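Local coordinates for protein protease (Helicobacter pylori, PDB 5EUF) that is a zinc-binding M16-family protease that probably acts as a virulence factor, cleaving human junctional adhesion molecule A and weakening the gastric epithelial barrier, at residues 48-59 and 173-183. Sequence-based numbering, arbitrary orientation.
With ZN (zinc ion), chain G.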
loop_
_atom_site.group_PDB
_atom_site.type_symbol
_atom_site.label_atom_id
_atom_site.label_comp_id
_atom_site.label_asym_id
_atom_site.label_seq_id
_atom_site.Cartn_x
_atom_site.Cartn_y
_atom_site.Cartn_z
ATOM N N LYS B 48 4.923 -7.042 5.505
ATOM C CA LYS B 48 4.759 -8.171 6.414
ATOM C C LYS B 48 3.309 -8.655 6.410
ATOM O O LYS B 48 2.728 -8.912 7.465
ATOM C CB LYS B 48 5.181 -7.785 7.834
ATOM C CG LYS B 48 6.636 -7.365 7.971
ATOM C CD LYS B 48 7.571 -8.506 7.615
ATOM C CE LYS B 48 9.022 -8.101 7.780
ATOM N NZ LYS B 48 9.946 -9.162 7.299
ATOM N N SER B 49 2.729 -8.775 5.217
ATOM C CA SER B 49 1.326 -9.155 5.076
ATOM C C SER B 49 1.151 -10.660 4.902
ATOM O O SER B 49 2.094 -11.369 4.550
ATOM C CB SER B 49 0.694 -8.432 3.891
ATOM O OG SER B 49 1.191 -8.948 2.669
ATOM N N GLY B 50 -0.066 -11.137 5.152
ATOM C CA GLY B 50 -0.379 -12.551 5.041
ATOM C C GLY B 50 0.029 -13.360 6.259
ATOM O O GLY B 50 -0.106 -14.583 6.271
ATOM N N ILE B 51 0.531 -12.679 7.287
ATOM C CA ILE B 51 1.021 -13.351 8.487
ATOM C C ILE B 51 -0.125 -13.928 9.311
ATOM O O ILE B 51 -0.024 -15.036 9.842
ATOM C CB ILE B 51 1.857 -12.394 9.364
ATOM C CG1 ILE B 51 3.138 -11.989 8.632
ATOM C CG2 ILE B 51 2.207 -13.041 10.694
ATOM C CD1 ILE B 51 4.113 -11.211 9.489
ATOM N N ALA B 52 -1.217 -13.176 9.409
ATOM C CA ALA B 52 -2.398 -13.631 10.134
ATOM C C ALA B 52 -2.897 -14.956 9.562
ATOM O O ALA B 52 -3.332 -15.840 10.301
ATOM C CB ALA B 52 -3.495 -12.576 10.084
ATOM N N HIS B 53 -2.810 -15.081 8.241
ATOM C CA HIS B 53 -3.208 -16.290 7.533
ATOM C C HIS B 53 -2.214 -17.431 7.737
ATOM O O HIS B 53 -2.610 -18.589 7.843
ATOM C CB HIS B 53 -3.367 -15.994 6.041
ATOM C CG HIS B 53 -3.724 -17.191 5.216
ATOM N ND1 HIS B 53 -2.788 -17.913 4.507
ATOM C CD2 HIS B 53 -4.917 -17.785 4.974
ATOM C CE1 HIS B 53 -3.387 -18.903 3.870
ATOM N NE2 HIS B 53 -4.679 -18.849 4.138
HETATM N N MSE B 54 -0.925 -17.104 7.785
HETATM C CA MSE B 54 0.112 -18.107 8.025
HETATM C C MSE B 54 -0.090 -18.779 9.381
HETATM O O MSE B 54 0.062 -19.995 9.510
HETATM C CB MSE B 54 1.507 -17.477 7.944
HETATM C CG MSE B 54 2.659 -18.390 8.376
HETATM SE SE MSE B 54 3.071 -19.855 7.142
HETATM C CE MSE B 54 4.658 -20.557 8.025
ATOM N N LEU B 55 -0.451 -17.980 10.383
ATOM C CA LEU B 55 -0.705 -18.482 11.731
ATOM C C LEU B 55 -1.816 -19.530 11.772
ATOM O O LEU B 55 -1.829 -20.391 12.650
ATOM C CB LEU B 55 -1.058 -17.330 12.669
ATOM C CG LEU B 55 0.116 -16.488 13.158
ATOM C CD1 LEU B 55 -0.370 -15.408 14.110
ATOM C CD2 LEU B 55 1.147 -17.376 13.830
ATOM N N GLU B 56 -2.750 -19.445 10.831
ATOM C CA GLU B 56 -3.802 -20.447 10.718
ATOM C C GLU B 56 -3.192 -21.820 10.453
ATOM O O GLU B 56 -3.595 -22.816 11.057
ATOM C CB GLU B 56 -4.791 -20.078 9.606
ATOM C CG GLU B 56 -5.805 -21.169 9.290
ATOM C CD GLU B 56 -6.662 -20.845 8.082
ATOM O OE1 GLU B 56 -6.758 -19.653 7.720
ATOM O OE2 GLU B 56 -7.235 -21.785 7.490
ATOM N N HIS B 57 -2.210 -21.862 9.556
ATOM C CA HIS B 57 -1.522 -23.107 9.228
ATOM C C HIS B 57 -0.673 -23.599 10.397
ATOM O O HIS B 57 -0.644 -24.792 10.697
ATOM C CB HIS B 57 -0.641 -22.930 7.987
ATOM C CG HIS B 57 -1.405 -22.857 6.701
ATOM N ND1 HIS B 57 -2.485 -22.018 6.521
ATOM C CD2 HIS B 57 -1.238 -23.511 5.526
ATOM C CE1 HIS B 57 -2.952 -22.162 5.293
ATOM N NE2 HIS B 57 -2.213 -23.062 4.669
ATOM N N LEU B 58 0.010 -22.669 11.059
ATOM C CA LEU B 58 0.938 -23.015 12.131
ATOM C C LEU B 58 0.226 -23.380 13.431
ATOM O O LEU B 58 0.815 -24.004 14.315
ATOM C CB LEU B 58 1.912 -21.861 12.381
ATOM C CG LEU B 58 2.872 -21.541 11.234
ATOM C CD1 LEU B 58 3.838 -20.437 11.628
ATOM C CD2 LEU B 58 3.627 -22.790 10.810
ATOM N N ASN B 59 -1.042 -22.997 13.541
ATOM C CA ASN B 59 -1.814 -23.249 14.755
ATOM C C ASN B 59 -2.054 -24.741 14.994
ATOM O O ASN B 59 -2.382 -25.160 16.103
ATOM C CB ASN B 59 -3.150 -22.504 14.693
ATOM C CG ASN B 59 -3.713 -22.203 16.070
ATOM O OD1 ASN B 59 -3.202 -21.339 16.785
ATOM N ND2 ASN B 59 -4.777 -22.907 16.444
ATOM N N ASN B 173 9.615 -13.142 2.430
ATOM C CA ASN B 173 10.560 -12.478 3.323
ATOM C C ASN B 173 10.163 -12.508 4.796
ATOM O O ASN B 173 10.714 -11.761 5.606
ATOM C CB ASN B 173 10.761 -11.029 2.884
ATOM C CG ASN B 173 11.670 -10.910 1.681
ATOM O OD1 ASN B 173 12.885 -10.773 1.823
ATOM N ND2 ASN B 173 11.088 -10.964 0.488
ATOM N N TRP B 174 9.211 -13.367 5.139
ATOM C CA TRP B 174 8.845 -13.569 6.536
ATOM C C TRP B 174 10.038 -14.082 7.326
ATOM O O TRP B 174 10.914 -14.749 6.778
ATOM C CB TRP B 174 7.687 -14.559 6.667
ATOM C CG TRP B 174 6.355 -14.040 6.224
ATOM C CD1 TRP B 174 5.953 -12.738 6.165
ATOM C CD2 TRP B 174 5.243 -14.823 5.776
ATOM N NE1 TRP B 174 4.660 -12.660 5.707
ATOM C CE2 TRP B 174 4.201 -13.928 5.462
ATOM C CE3 TRP B 174 5.027 -16.196 5.610
ATOM C CZ2 TRP B 174 2.962 -14.360 4.990
ATOM C CZ3 TRP B 174 3.797 -16.622 5.145
ATOM C CH2 TRP B 174 2.781 -15.708 4.840
ATOM N N THR B 175 10.071 -13.762 8.614
ATOM C CA THR B 175 11.037 -14.372 9.518
ATOM C C THR B 175 10.292 -15.018 10.677
ATOM O O THR B 175 9.156 -14.654 10.973
ATOM C CB THR B 175 12.059 -13.351 10.061
ATOM O OG1 THR B 175 11.389 -12.379 10.872
ATOM C CG2 THR B 175 12.782 -12.652 8.921
ATOM N N LEU B 176 10.934 -15.986 11.323
ATOM C CA LEU B 176 10.348 -16.654 12.477
ATOM C C LEU B 176 10.069 -15.644 13.586
ATOM O O LEU B 176 9.072 -15.750 14.300
ATOM C CB LEU B 176 11.272 -17.764 12.981
ATOM C CG LEU B 176 10.751 -18.610 14.144
ATOM C CD1 LEU B 176 9.469 -19.328 13.749
ATOM C CD2 LEU B 176 11.811 -19.602 14.596
ATOM N N LYS B 177 10.954 -14.657 13.711
ATOM C CA LYS B 177 10.797 -13.600 14.701
ATOM C C LYS B 177 9.541 -12.779 14.421
ATOM O O LYS B 177 8.804 -12.434 15.345
ATOM C CB LYS B 177 12.032 -12.696 14.721
ATOM C CG LYS B 177 12.035 -11.651 15.829
ATOM C CD LYS B 177 13.314 -10.820 15.800
ATOM C CE LYS B 177 13.274 -9.680 16.809
ATOM N NZ LYS B 177 14.454 -8.773 16.682
ATOM N N ASP B 178 9.301 -12.478 13.147
ATOM C CA ASP B 178 8.119 -11.718 12.739
ATOM C C ASP B 178 6.840 -12.408 13.180
ATOM O O ASP B 178 5.933 -11.781 13.729
ATOM C CB ASP B 178 8.091 -11.523 11.222
ATOM C CG ASP B 178 9.089 -10.491 10.747
ATOM O OD1 ASP B 178 9.325 -9.506 11.479
ATOM O OD2 ASP B 178 9.638 -10.669 9.640
ATOM N N ILE B 179 6.785 -13.710 12.936
ATOM C CA ILE B 179 5.604 -14.509 13.226
ATOM C C ILE B 179 5.412 -14.712 14.727
ATOM O O ILE B 179 4.288 -14.650 15.228
ATOM C CB ILE B 179 5.689 -15.863 12.506
ATOM C CG1 ILE B 179 5.513 -15.647 11.003
ATOM C CG2 ILE B 179 4.649 -16.835 13.037
ATOM C CD1 ILE B 179 5.317 -16.911 10.229
ATOM N N LYS B 180 6.507 -14.936 15.447
ATOM C CA LYS B 180 6.436 -15.053 16.898
ATOM C C LYS B 180 5.940 -13.749 17.519
ATOM O O LYS B 180 5.174 -13.763 18.483
ATOM C CB LYS B 180 7.796 -15.438 17.482
ATOM C CG LYS B 180 8.200 -16.875 17.206
ATOM C CD LYS B 180 9.458 -17.243 17.968
ATOM C CE LYS B 180 9.779 -18.720 17.839
ATOM N NZ LYS B 180 10.987 -19.079 18.635
ATOM N N LYS B 181 6.369 -12.623 16.955
ATOM C CA LYS B 181 5.926 -11.316 17.426
ATOM C C LYS B 181 4.433 -11.141 17.192
ATOM O O LYS B 181 3.698 -10.745 18.097
ATOM C CB LYS B 181 6.706 -10.201 16.737
ATOM N N PHE B 182 3.992 -11.446 15.976
ATOM C CA PHE B 182 2.593 -11.285 15.595
ATOM C C PHE B 182 1.677 -12.176 16.430
ATOM O O PHE B 182 0.657 -11.718 16.944
ATOM C CB PHE B 182 2.409 -11.595 14.105
ATOM C CG PHE B 182 1.090 -11.135 13.542
ATOM C CD1 PHE B 182 -0.039 -11.935 13.631
ATOM C CD2 PHE B 182 0.983 -9.905 12.912
ATOM C CE1 PHE B 182 -1.250 -11.515 13.110
ATOM C CE2 PHE B 182 -0.223 -9.479 12.388
ATOM C CZ PHE B 182 -1.341 -10.284 12.487
ATOM N N HIS B 183 2.047 -13.445 16.562
ATOM C CA HIS B 183 1.212 -14.411 17.265
ATOM C C HIS B 183 1.064 -14.086 18.747
ATOM O O HIS B 183 -0.053 -13.982 19.253
ATOM C CB HIS B 183 1.773 -15.824 17.110
ATOM C CG HIS B 183 0.996 -16.858 17.862
ATOM N ND1 HIS B 183 1.379 -17.318 19.104
ATOM C CD2 HIS B 183 -0.151 -17.508 17.556
ATOM C CE1 HIS B 183 0.505 -18.215 19.526
ATOM N NE2 HIS B 183 -0.433 -18.349 18.606
HETATM ZN ZN ZN G . -5.336 -21.073 3.501
#
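Lys48 NZ and Thr175 OG1 reach Asp178 OD2 from opposite faces of the carboxylate. The lysine forms a salt bridge (Lys48 NZ to Asp178 OD2, 2.8 Å), and the threonine hydroxyl donates. Asp178 N bonds back to Thr175 OG1, and Thr175 N bonds weakly to Asp178 OD2, which makes the pair a capping box at the start of helix 176-186. Trp174 NE1 makes a weak, bent hydrogen bond to Ser49 O (3.1 Å, 132°), which lies at the ring edge, in the indole plane. Ile51 CG1 meets the pyrrole side of the ring. The bend of Met54, a selenomethionine, at chi2 (71°) turns its selenium to the six-membered ring in an oblique Met-aromatic contact. Met54 CG touches Ile179 CD1 at 3.6 Å. Ile179 is a knob in the hole formed by Ile51, Met54, Leu55 and Leu58. The two helices cross at nearly a right angle (-89°), with axes 10.1 Å apart. Ile51 CG2 sits over one face of the Phe182 ring in a CH-pi contact, 4.0 Å from the centroid. Leu55 CD1 comes to the ring edge, 3.5 Å from Phe182 CD1. Phe123 of helix 120-139 also packs on Met54 and Ile179. Helix 51-58 carries His53, which binds zinc together with Glu133, Glu56, the probable proton acceptor, and His57, probably also a zinc ligand. Its sequence, His-Met-Leu-Glu-His, is the inverted HxxEH zinc motif of M16 peptidases.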